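Local coordinates for protein putative hydrolase YdeN (Bacillus subtilis, PDB 1UXO) that probably acts as a serine hydrolase of the alpha/beta-hydrolase fold, its natural substrate not established, at residues 70-75 and 164-169; 76-81 and 112-117; 103-108 and 139-144. The protein carries 2 engineered substitutions. All coordinates share one frame; numbering follows the deposited sequence.

Contact 1 of 3, residues 70-75 and 164-169; sequences VAHSLG and GGHFLE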
loop_
_atom_site.group_PDB
_atom_site.type_symbol
_atom_site.label_atom_id
_atom_site.label_comp_id
_atom_site.label_asym_id
_atom_site.label_seq_id
_atom_site.Cartn_x
_atom_site.Cartn_y
_atom_site.Cartn_z
ATOM N N VAL A 70 1.868 -0.387 -4.520
ATOM C CA VAL A 70 2.564 -0.693 -3.286
ATOM C C VAL A 70 2.278 0.474 -2.353
ATOM O O VAL A 70 2.591 1.612 -2.668
ATOM C CB VAL A 70 4.076 -0.820 -3.512
ATOM C CG1 VAL A 70 4.846 -1.022 -2.160
ATOM C CG2 VAL A 70 4.341 -1.941 -4.504
ATOM N N ALA A 71 1.723 0.188 -1.201
ATOM C CA ALA A 71 1.348 1.239 -0.259
ATOM C C ALA A 71 1.913 0.959 1.108
ATOM O O ALA A 71 2.125 -0.215 1.455
ATOM C CB ALA A 71 -0.170 1.323 -0.198
ATOM N N HIS A 72 2.132 2.046 1.877
ATOM C CA HIS A 72 2.602 1.954 3.215
ATOM C C HIS A 72 1.641 2.636 4.187
ATOM O O HIS A 72 1.174 3.768 3.954
ATOM C CB HIS A 72 4.004 2.579 3.356
ATOM C CG HIS A 72 4.597 2.434 4.742
ATOM N ND1 HIS A 72 5.174 3.499 5.405
ATOM C CD2 HIS A 72 4.754 1.354 5.557
ATOM C CE1 HIS A 72 5.623 3.087 6.585
ATOM N NE2 HIS A 72 5.394 1.795 6.702
ATOM N N SER A 73 1.287 1.881 5.211
ATOM C CA SER A 73 0.520 2.365 6.351
ATOM C C SER A 73 -0.805 3.019 5.899
ATOM O O SER A 73 -1.634 2.340 5.236
ATOM C CB SER A 73 1.445 3.239 7.224
ATOM O OG SER A 73 0.871 3.430 8.518
ATOM N N LEU A 74 -0.979 4.320 6.154
ATOM C CA LEU A 74 -2.236 5.029 5.750
ATOM C C LEU A 74 -2.548 4.962 4.270
ATOM O O LEU A 74 -3.725 4.978 3.869
ATOM C CB LEU A 74 -2.236 6.480 6.215
ATOM C CG LEU A 74 -3.555 7.232 6.154
ATOM C CD1 LEU A 74 -4.639 6.655 7.138
ATOM C CD2 LEU A 74 -3.326 8.759 6.377
ATOM N N GLY A 75 -1.534 4.808 3.426
ATOM C CA GLY A 75 -1.800 4.641 2.000
ATOM C C GLY A 75 -2.605 3.405 1.676
ATOM O O GLY A 75 -3.255 3.333 0.635
ATOM N N GLY A 164 10.397 -5.641 12.570
ATOM C CA GLY A 164 10.351 -4.677 11.491
ATOM C C GLY A 164 10.009 -3.259 11.893
ATOM O O GLY A 164 9.865 -2.421 11.030
ATOM N N GLY A 165 9.861 -2.982 13.192
ATOM C CA GLY A 165 9.298 -1.724 13.663
ATOM C C GLY A 165 7.998 -1.410 12.909
ATOM O O GLY A 165 7.092 -2.238 12.868
ATOM N N HIS A 166 7.909 -0.212 12.331
ATOM C CA HIS A 166 6.844 0.175 11.366
ATOM C C HIS A 166 7.432 0.441 9.923
ATOM O O HIS A 166 6.846 1.186 9.088
ATOM C CB HIS A 166 6.066 1.360 11.980
ATOM C CG HIS A 166 4.893 1.858 11.181
ATOM N ND1 HIS A 166 3.883 1.047 10.743
ATOM C CD2 HIS A 166 4.535 3.127 10.829
ATOM C CE1 HIS A 166 2.984 1.780 10.090
ATOM N NE2 HIS A 166 3.374 3.046 10.103
ATOM N N PHE A 167 8.596 -0.167 9.634
ATOM C CA PHE A 167 9.317 -0.022 8.371
ATOM C C PHE A 167 9.638 1.452 8.008
ATOM O O PHE A 167 9.440 1.915 6.870
ATOM C CB PHE A 167 8.579 -0.731 7.232
ATOM C CG PHE A 167 8.272 -2.200 7.489
ATOM C CD1 PHE A 167 9.265 -3.156 7.448
ATOM C CD2 PHE A 167 6.978 -2.609 7.743
ATOM C CE1 PHE A 167 8.955 -4.519 7.675
ATOM C CE2 PHE A 167 6.662 -3.944 7.979
ATOM C CZ PHE A 167 7.644 -4.896 7.941
ATOM N N LEU A 168 10.146 2.169 9.001
ATOM C CA LEU A 168 10.518 3.578 8.871
ATOM C C LEU A 168 12.028 3.813 8.752
ATOM O O LEU A 168 12.846 3.026 9.283
ATOM C CB LEU A 168 10.003 4.304 10.132
ATOM C CG LEU A 168 8.531 4.175 10.448
ATOM C CD1 LEU A 168 8.156 4.812 11.851
ATOM C CD2 LEU A 168 7.780 4.921 9.352
ATOM N N GLU A 169 12.412 4.931 8.113
ATOM C CA GLU A 169 13.785 5.298 7.917
ATOM C C GLU A 169 14.547 5.426 9.239
ATOM O O GLU A 169 15.698 5.029 9.295
ATOM C CB GLU A 169 13.923 6.623 7.130
ATOM C CG GLU A 169 13.402 7.834 7.863
ATOM C CD GLU A 169 13.187 9.031 6.947
ATOM O OE1 GLU A 169 12.978 8.906 5.736
ATOM O OE2 GLU A 169 13.216 10.141 7.456
#
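His72 reaches across to the loop 164-169 and meets its chain at His166 and its side chains at His166 and Leu168. The bond from CA to CB is directed at that loop, CG is set anti to the backbone N (chi1 -176°), and the imidazole extends from there. His72 CD2 comes to 4.1 Å from His166 O, while His72 CE1 packs against Leu168 CD2 at 4.0 Å, in the plane of the ring. His72 NE2 donates to His166 O at 2.9 Å, also in that plane, through a bent bond (N-H...O 142°). The same NE2 hangs 4.1 Å above the centre of the His166 ring. An alanine here would probably leave His166 O without this donor and open a gap over that ring. Ser73 CB lies over one face of the His72 ring, and Ser73 OG stands 3.0 Å from His166 NE2, while Asp139 takes the hydrogen bond of His166 ND1. Ser73 and His166 are the predicted nucleophile and base of a catalytic triad. Ser73, with phi 55°, sits in the type II' turn of a nucleophile elbow. The elbow follows strand 67-72 and leads into helix 75-84; His72 also touches Val98 of strand 92-98 and meets Trp21 edge-to-face.

Contact 2 of 3, residues 76-81 and 112-117; sequences CPAILR and DEFTQG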
loop_
_atom_site.group_PDB
_atom_site.type_symbol
_atom_site.label_atom_id
_atom_site.label_comp_id
_atom_site.label_asym_id
_atom_site.label_seq_id
_atom_site.Cartn_x
_atom_site.Cartn_y
_atom_site.Cartn_z
ATOM N N CYS A 76 -2.483 2.403 2.534
ATOM C CA CYS A 76 -3.240 1.151 2.393
ATOM C C CYS A 76 -4.766 1.338 2.393
ATOM O O CYS A 76 -5.397 0.981 1.377
ATOM C CB CYS A 76 -2.734 0.088 3.367
ATOM S SG CYS A 76 -0.971 -0.283 3.177
ATOM N N PRO A 77 -5.378 1.846 3.479
ATOM C CA PRO A 77 -6.825 2.025 3.446
ATOM C C PRO A 77 -7.254 3.015 2.369
ATOM O O PRO A 77 -8.337 2.896 1.791
ATOM C CB PRO A 77 -7.180 2.502 4.864
ATOM C CG PRO A 77 -5.867 3.051 5.444
ATOM C CD PRO A 77 -4.840 2.156 4.824
ATOM N N ALA A 78 -6.390 3.960 2.046
ATOM C CA ALA A 78 -6.678 4.853 0.969
ATOM C C ALA A 78 -6.832 4.156 -0.381
ATOM O O ALA A 78 -7.835 4.344 -1.068
ATOM C CB ALA A 78 -5.613 5.948 0.878
ATOM N N ILE A 79 -5.895 3.303 -0.721
ATOM C CA ILE A 79 -6.014 2.627 -2.017
ATOM C C ILE A 79 -7.162 1.578 -1.955
ATOM O O ILE A 79 -7.781 1.315 -2.965
ATOM C CB ILE A 79 -4.675 2.016 -2.514
ATOM C CG1 ILE A 79 -4.124 0.980 -1.605
ATOM C CG2 ILE A 79 -3.637 3.107 -2.932
ATOM C CD1 ILE A 79 -2.984 0.114 -2.412
ATOM N N LEU A 80 -7.470 1.020 -0.774
ATOM C CA LEU A 80 -8.619 0.100 -0.650
ATOM C C LEU A 80 -9.942 0.839 -0.959
ATOM O O LEU A 80 -10.820 0.339 -1.714
ATOM C CB LEU A 80 -8.690 -0.580 0.745
ATOM C CG LEU A 80 -7.545 -1.534 1.083
ATOM C CD1 LEU A 80 -7.665 -2.016 2.497
ATOM C CD2 LEU A 80 -7.449 -2.665 0.103
ATOM N N ARG A 81 -10.093 2.030 -0.401
ATOM C CA ARG A 81 -11.260 2.837 -0.712
ATOM C C ARG A 81 -11.303 3.223 -2.177
ATOM O O ARG A 81 -12.375 3.273 -2.780
ATOM C CB ARG A 81 -11.324 4.049 0.151
ATOM C CG ARG A 81 -11.608 3.759 1.572
ATOM C CD ARG A 81 -13.086 3.279 1.748
ATOM N NE ARG A 81 -13.337 3.031 3.133
ATOM C CZ ARG A 81 -14.256 2.231 3.615
ATOM N NH1 ARG A 81 -15.117 1.587 2.817
ATOM N NH2 ARG A 81 -14.292 2.106 4.934
ATOM N N ASP A 112 -9.049 8.348 11.716
ATOM C CA ASP A 112 -10.183 7.451 11.650
ATOM C C ASP A 112 -11.023 7.542 10.413
ATOM O O ASP A 112 -11.634 6.546 10.032
ATOM C CB ASP A 112 -11.111 7.602 12.877
ATOM C CG ASP A 112 -10.612 6.873 14.099
ATOM O OD1 ASP A 112 -9.615 6.115 14.063
ATOM O OD2 ASP A 112 -11.215 6.993 15.222
ATOM N N GLU A 113 -11.032 8.691 9.736
ATOM C CA GLU A 113 -11.898 8.820 8.600
ATOM C C GLU A 113 -11.464 7.911 7.453
ATOM O O GLU A 113 -12.279 7.557 6.628
ATOM C CB GLU A 113 -12.032 10.271 8.138
ATOM C CG GLU A 113 -10.891 10.816 7.374
ATOM C CD GLU A 113 -11.175 12.241 6.951
ATOM O OE1 GLU A 113 -11.895 12.993 7.691
ATOM O OE2 GLU A 113 -10.691 12.623 5.913
ATOM N N PHE A 114 -10.189 7.512 7.436
ATOM C CA PHE A 114 -9.663 6.658 6.352
ATOM C C PHE A 114 -10.181 5.212 6.429
ATOM O O PHE A 114 -10.183 4.524 5.430
ATOM C CB PHE A 114 -8.144 6.679 6.375
ATOM C CG PHE A 114 -7.549 7.868 5.665
ATOM C CD1 PHE A 114 -7.001 7.736 4.414
ATOM C CD2 PHE A 114 -7.583 9.121 6.240
ATOM C CE1 PHE A 114 -6.451 8.799 3.794
ATOM C CE2 PHE A 114 -7.061 10.185 5.633
ATOM C CZ PHE A 114 -6.486 10.044 4.403
ATOM N N THR A 115 -10.588 4.777 7.626
ATOM C CA THR A 115 -11.048 3.414 7.875
ATOM C C THR A 115 -12.440 3.289 8.453
ATOM O O THR A 115 -12.898 2.183 8.732
ATOM C CB THR A 115 -10.081 2.684 8.838
ATOM O OG1 THR A 115 -9.955 3.433 10.065
ATOM C CG2 THR A 115 -8.690 2.602 8.261
ATOM N N GLN A 116 -13.155 4.373 8.619
ATOM C CA GLN A 116 -14.469 4.221 9.198
ATOM C C GLN A 116 -15.377 3.642 8.108
ATOM O O GLN A 116 -15.257 4.000 6.933
ATOM C CB GLN A 116 -14.987 5.509 9.811
ATOM C CG GLN A 116 -15.753 6.325 8.940
ATOM C CD GLN A 116 -16.184 7.635 9.603
ATOM O OE1 GLN A 116 -16.142 8.666 8.960
ATOM N NE2 GLN A 116 -16.534 7.594 10.878
ATOM N N GLY A 117 -16.136 2.659 8.532
ATOM C CA GLY A 117 -17.067 1.948 7.698
ATOM C C GLY A 117 -16.441 0.654 7.191
ATOM O O GLY A 117 -15.239 0.569 7.016
HETATM O O HOH W 1 -13.490 5.183 5.338
#
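Pro77 lays its ring alongside the Thr115 side chain, the two pointing the same way, with Pro77 CB 3.7 Å from Thr115 CG2. The same Pro77 CB is 3.7 Å from Phe114 O, so the first turn of the helix rests on backbone as well as on a methyl. This helix, 75-84, is the one that follows the nucleophile elbow of the alpha/beta-hydrolase fold, and residues 112-117 belong to the loop between strand 92-98 and helix 121-127, which packs on it here.

One residue on, Ala78 presents its CB to the edge of the Phe114 ring, 4.2 Å from CE1. Helix 49-57 also packs on that ring: Trp52 meets it edge-to-face and Leu49 touches it.

Arg81, a turn further along, supplies the polar part. Its chain bends at chi2 (-70°), which turns CD aside, and the guanidinium lies beside the carbonyls of the loop. Arg81 NH2 donates to Gly117 O at 2.8 Å with an N-H...O angle of 139°; the oxygen lies in the guanidinium plane, but NH2 stands 58° out of the carbonyl plane. Gln116 O is nearly as close to Arg81 NH2, at 2.9 Å, yet the angle is too poor for a hydrogen bond. Glu84, through a salt bridge, and Ser118 O hold NH1, while Phe119 gives the group a cation-pi partner. At Gly117 the backbone would jam a CB against the preceding carbonyl. Gln116 O is instead served by a water that donates to it at 2.7 Å and to Glu113 O at 3.0 Å, and that accepts a weak bond from Arg81 NE at 3.1 Å.

Contact 3 of 3, residues 103-108 and 139-144; sequences KSLPTL and DQIVPF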
loop_
_atom_site.group_PDB
_atom_site.type_symbol
_atom_site.label_atom_id
_atom_site.label_comp_id
_atom_site.label_asym_id
_atom_site.label_seq_id
_atom_site.Cartn_x
_atom_site.Cartn_y
_atom_site.Cartn_z
ATOM N N LYS A 103 -9.111 -0.630 9.931
ATOM C CA LYS A 103 -9.890 -0.172 11.094
ATOM C C LYS A 103 -9.085 0.834 11.910
ATOM O O LYS A 103 -7.874 1.005 11.700
ATOM C CB LYS A 103 -10.308 -1.317 11.982
ATOM C CG LYS A 103 -9.169 -2.069 12.698
ATOM C CD LYS A 103 -9.658 -3.432 13.120
ATOM C CE LYS A 103 -8.629 -4.216 13.809
ATOM N NZ LYS A 103 -9.130 -5.542 14.289
ATOM N N SER A 104 -9.762 1.537 12.823
ATOM C CA SER A 104 -9.139 2.609 13.588
ATOM C C SER A 104 -7.870 2.180 14.279
ATOM O O SER A 104 -7.842 1.125 14.943
ATOM C CB SER A 104 -10.100 3.019 14.725
ATOM O OG SER A 104 -9.513 3.930 15.591
ATOM N N LEU A 105 -6.850 3.020 14.195
ATOM C CA LEU A 105 -5.623 2.856 14.942
ATOM C C LEU A 105 -5.731 3.582 16.292
ATOM O O LEU A 105 -5.862 4.813 16.339
ATOM C CB LEU A 105 -4.446 3.443 14.151
ATOM C CG LEU A 105 -4.158 2.798 12.789
ATOM C CD1 LEU A 105 -2.920 3.493 12.241
ATOM C CD2 LEU A 105 -3.961 1.271 12.863
ATOM N N PRO A 106 -5.751 2.844 17.393
ATOM C CA PRO A 106 -5.898 3.514 18.686
ATOM C C PRO A 106 -4.912 4.644 18.971
ATOM O O PRO A 106 -5.290 5.599 19.654
ATOM C CB PRO A 106 -5.770 2.371 19.686
ATOM C CG PRO A 106 -6.204 1.207 18.912
ATOM C CD PRO A 106 -5.617 1.386 17.548
ATOM N N THR A 107 -3.683 4.570 18.459
ATOM C CA THR A 107 -2.722 5.620 18.785
ATOM C C THR A 107 -2.785 6.785 17.793
ATOM O O THR A 107 -2.104 7.784 18.005
ATOM C CB THR A 107 -1.317 5.115 18.927
ATOM O OG1 THR A 107 -0.889 4.622 17.660
ATOM C CG2 THR A 107 -1.229 3.934 19.924
ATOM N N LEU A 108 -3.568 6.653 16.721
ATOM C CA LEU A 108 -3.744 7.690 15.682
ATOM C C LEU A 108 -5.228 7.804 15.273
ATOM O O LEU A 108 -5.617 7.621 14.119
ATOM C CB LEU A 108 -2.875 7.325 14.472
ATOM C CG LEU A 108 -1.370 7.597 14.640
ATOM C CD1 LEU A 108 -0.566 7.069 13.413
ATOM C CD2 LEU A 108 -1.091 9.087 14.788
ATOM N N ASP A 139 5.413 -3.942 15.450
ATOM C CA ASP A 139 4.845 -2.648 15.092
ATOM C C ASP A 139 3.933 -2.098 16.220
ATOM O O ASP A 139 2.976 -2.743 16.659
ATOM C CB ASP A 139 4.040 -2.812 13.801
ATOM C CG ASP A 139 3.782 -1.477 13.063
ATOM O OD1 ASP A 139 3.605 -0.404 13.726
ATOM O OD2 ASP A 139 3.758 -1.430 11.817
ATOM N N GLN A 140 4.300 -0.942 16.736
ATOM C CA GLN A 140 3.540 -0.297 17.770
ATOM C C GLN A 140 2.580 0.785 17.232
ATOM O O GLN A 140 1.886 1.448 18.031
ATOM C CB GLN A 140 4.533 0.330 18.771
ATOM C CG GLN A 140 5.530 -0.687 19.442
ATOM C CD GLN A 140 4.798 -1.719 20.199
ATOM O OE1 GLN A 140 3.940 -1.376 21.045
ATOM N NE2 GLN A 140 5.016 -3.002 19.849
ATOM N N ILE A 141 2.527 0.978 15.920
ATOM C CA ILE A 141 1.602 1.960 15.307
ATOM C C ILE A 141 0.422 1.245 14.678
ATOM O O ILE A 141 -0.737 1.527 14.990
ATOM C CB ILE A 141 2.319 2.857 14.291
ATOM C CG1 ILE A 141 3.407 3.696 14.996
ATOM C CG2 ILE A 141 1.257 3.752 13.614
ATOM C CD1 ILE A 141 4.369 4.430 14.059
ATOM N N VAL A 142 0.730 0.299 13.785
ATOM C CA VAL A 142 -0.250 -0.632 13.225
ATOM C C VAL A 142 -0.045 -2.029 13.841
ATOM O O VAL A 142 0.856 -2.756 13.447
ATOM C CB VAL A 142 -0.143 -0.741 11.699
ATOM C CG1 VAL A 142 -1.245 -1.648 11.181
ATOM C CG2 VAL A 142 -0.336 0.638 11.045
ATOM N N PRO A 143 -0.858 -2.424 14.783
ATOM C CA PRO A 143 -0.656 -3.738 15.414
ATOM C C PRO A 143 -0.698 -4.818 14.379
ATOM O O PRO A 143 -1.513 -4.804 13.420
ATOM C CB PRO A 143 -1.800 -3.833 16.420
ATOM C CG PRO A 143 -2.174 -2.411 16.658
ATOM C CD PRO A 143 -1.998 -1.678 15.364
ATOM N N PHE A 144 0.251 -5.738 14.509
ATOM C CA PHE A 144 0.335 -6.892 13.631
ATOM C C PHE A 144 -0.970 -7.606 13.372
ATOM O O PHE A 144 -1.270 -7.966 12.218
ATOM C CB PHE A 144 1.399 -7.901 14.131
ATOM C CG PHE A 144 1.536 -9.108 13.229
ATOM C CD1 PHE A 144 2.217 -9.006 12.028
ATOM C CD2 PHE A 144 0.985 -10.347 13.607
ATOM C CE1 PHE A 144 2.337 -10.137 11.202
ATOM C CE2 PHE A 144 1.136 -11.474 12.797
ATOM C CZ PHE A 144 1.763 -11.355 11.586
HETATM O O HOH W 2 -2.243 2.241 17.058
#
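Leu105 and Leu108 press their methyl groups against Ile141 and Val142, and these apolar touches make up most of the contact. Leu105 puts both branches to work: CD1 meets Val142 CG2 at 4.0 Å, and CD2 lies 3.9 Å from Ile141 O. Leu105 CD2 also reaches the proline ring that follows, 4.3 Å from Pro143 CD. Leu108 uses CD1 alone, 3.8 Å from Ile141 CG2. That methyl of Ile141 is anti to its own backbone N, a position from which it faces Leu108. In both the Leu105-Val142 and the Leu108-Ile141 pairs the side chains cross obliquely. Phe146 of helix 144-153 packs on Leu105 from outside the two segments.

The polar link is made by water. One molecule accepts from Thr107 N at 3.1 Å and donates to Ile141 O at 2.7 Å, tying the type I turn 105-108 to the facing loop through backbone atoms.

A third set of bonds lies within 139-144. Asp139 OD1 accepts from Ile141 N at 2.8 Å, nearly along its own C-O bond, and from Val142 N at 3.0 Å, from well above the carboxylate plane. The first closes an Asx turn, the second the wider Asx motif, and together they grip one oxygen with two donors. The other oxygen, OD2, takes its hydrogen bond from His166 ND1.

Asp139 is the predicted acid of the charge relay. Two backbone N-H groups on OD1 would probably fix the rotation of its carboxylate, while the leucines pack against the Ile141 and Val142 whose N-H groups do the gripping.

In the fold
Contacts 1 and 3 meet at the predicted catalytic triad, their centres 12 Å apart. His166 ND1 of contact 1 is 2.7 Å from Asp139 OD2 of contact 3, completing the probable Ser-His-Asp relay. Two hydrophobic residues of contact 3 also bound the imidazole: Ile141 CD1 lies 3.5 Å from His166 CD2, and Val142 CG2 lies 3.6 Å from His166 CE1. Contact 2 lies on the helix that follows the nucleophile elbow, its centre 15 Å from that of contact 1, and joins it where Leu74 CD1 touches Phe114 CG at 3.5 Å. Contacts 2 and 3 share the loop after strand 92-98, linked by Ser104 OG and Asp112 OD1, a probable hydrogen bond of 2.7 Å.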